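Local coordinates for protein mitogen (Streptococcus dysgalactiae, PDB 2J4X) that binds a zinc ion and probably acts as a secreted bacterial superantigen toxin of the staphylococcal/streptococcal family, at residues K133-F137 against Q138-V142. Residues are numbered along the deposited sequence; the frame is centred on the assembly and turned at random.
Sequences KFVTF and QEIDV
T136 is the N-cap of helix 137-150, the long helix of the beta-grasp domain, and its OG1 accepts from E139 N at 3.2 Å. Chi1 of 52° sets that hydroxyl between the backbone N and the carbonyl carbon of its own residue, where it faces the first turn of the helix. The carbonyl of T136 adds a weak, long bond from I140 N; the first full-strength helical bond comes one residue on, from D141 N to F137 O at 2.8 Å and nearly straight (172°). In the same turn, CB of D141 sits over one face of the F137 ring, 4.2 Å from its centroid and displaced toward the rim, a CH-pi contact. The plane of the D141 carboxylate is tilted only 15° from that of the ring, and the group is steadied from outside by R145, W168 and Y188. On another side of the helix start, V135 CG2 packs against I140 CG1 at 3.6 Å, the two side chains crossing at about a right angle, with F130 of strand 126-132 touching both. E139 extends back along the strand, its OE2 salt-bridged to R143. E139 OE1 takes a hydrogen bond from a water at 2.6 Å, and that same water accepts from T136 N.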
# COMPACT_ATOMS: atom_id res chain seq x y z
N LYS A 133 -1.92 -11.09 10.60
CA LYS A 133 -2.42 -10.17 11.62
C LYS A 133 -1.81 -8.79 11.40
O LYS A 133 -2.44 -7.76 11.68
CB LYS A 133 -2.03 -10.67 13.00
CG LYS A 133 -2.53 -9.82 14.15
CD LYS A 133 -2.17 -10.44 15.48
CE LYS A 133 -3.16 -10.01 16.51
NZ LYS A 133 -4.53 -10.41 16.09
N PHE A 134 -0.58 -8.80 10.88
CA PHE A 134 0.16 -7.58 10.60
C PHE A 134 0.40 -7.42 9.12
O PHE A 134 0.94 -8.30 8.47
CB PHE A 134 1.50 -7.57 11.39
CG PHE A 134 1.30 -7.42 12.89
CD1 PHE A 134 1.28 -8.53 13.73
CD2 PHE A 134 0.98 -6.16 13.43
CE1 PHE A 134 0.93 -8.40 15.09
CE2 PHE A 134 0.63 -6.03 14.79
CZ PHE A 134 0.60 -7.15 15.61
N VAL A 135 -0.07 -6.30 8.58
CA VAL A 135 0.13 -5.99 7.16
C VAL A 135 0.59 -4.53 7.09
O VAL A 135 0.14 -3.69 7.88
CB VAL A 135 -1.19 -6.17 6.29
CG1 VAL A 135 -1.84 -7.52 6.58
CG2 VAL A 135 -2.15 -5.02 6.50
N THR A 136 1.49 -4.23 6.18
CA THR A 136 1.96 -2.87 6.04
C THR A 136 0.80 -1.98 5.60
O THR A 136 -0.13 -2.45 4.94
CB THR A 136 3.07 -2.73 4.97
OG1 THR A 136 2.64 -3.32 3.73
CG2 THR A 136 4.35 -3.37 5.46
N PHE A 137 0.85 -0.70 5.98
CA PHE A 137 -0.15 0.26 5.55
C PHE A 137 -0.00 0.41 4.02
O PHE A 137 -1.00 0.59 3.31
CB PHE A 137 0.10 1.61 6.23
CG PHE A 137 -0.69 2.75 5.62
CD1 PHE A 137 -2.06 2.85 5.82
CD2 PHE A 137 -0.06 3.69 4.80
CE1 PHE A 137 -2.78 3.87 5.21
CE2 PHE A 137 -0.79 4.71 4.18
CZ PHE A 137 -2.14 4.79 4.39
N GLN A 138 1.23 0.33 3.51
CA GLN A 138 1.47 0.45 2.08
C GLN A 138 0.65 -0.57 1.30
O GLN A 138 0.09 -0.22 0.24
CB GLN A 138 2.94 0.26 1.74
CG GLN A 138 3.14 0.20 0.22
CD GLN A 138 4.58 0.08 -0.21
OE1 GLN A 138 4.89 0.16 -1.40
NE2 GLN A 138 5.48 -0.12 0.75
N GLU A 139 0.58 -1.81 1.80
CA GLU A 139 -0.18 -2.87 1.15
C GLU A 139 -1.67 -2.54 1.09
O GLU A 139 -2.29 -2.67 0.03
CB GLU A 139 -0.01 -4.21 1.87
CG GLU A 139 -0.87 -5.31 1.21
CD GLU A 139 -0.80 -6.66 1.90
OE1 GLU A 139 0.22 -6.98 2.52
OE2 GLU A 139 -1.78 -7.41 1.79
N ILE A 140 -2.25 -2.16 2.23
CA ILE A 140 -3.66 -1.77 2.28
C ILE A 140 -3.92 -0.59 1.32
O ILE A 140 -4.83 -0.65 0.49
CB ILE A 140 -4.07 -1.28 3.68
CG1 ILE A 140 -3.87 -2.40 4.70
CG2 ILE A 140 -5.51 -0.79 3.66
CD1 ILE A 140 -4.20 -1.99 6.13
N ASP A 141 -3.10 0.45 1.41
CA ASP A 141 -3.27 1.65 0.59
C ASP A 141 -3.22 1.36 -0.90
O ASP A 141 -4.09 1.79 -1.65
CB ASP A 141 -2.22 2.70 0.98
CG ASP A 141 -2.55 4.09 0.44
OD1 ASP A 141 -3.75 4.45 0.40
OD2 ASP A 141 -1.62 4.84 0.07
N VAL A 142 -2.19 0.62 -1.31
CA VAL A 142 -2.02 0.24 -2.71
C VAL A 142 -3.13 -0.67 -3.24
O VAL A 142 -3.60 -0.49 -4.35
CB VAL A 142 -0.64 -0.46 -2.92
CG1 VAL A 142 -0.59 -1.13 -4.32
CG2 VAL A 142 0.50 0.57 -2.74
O HOH W 1 2.16 -6.02 4.01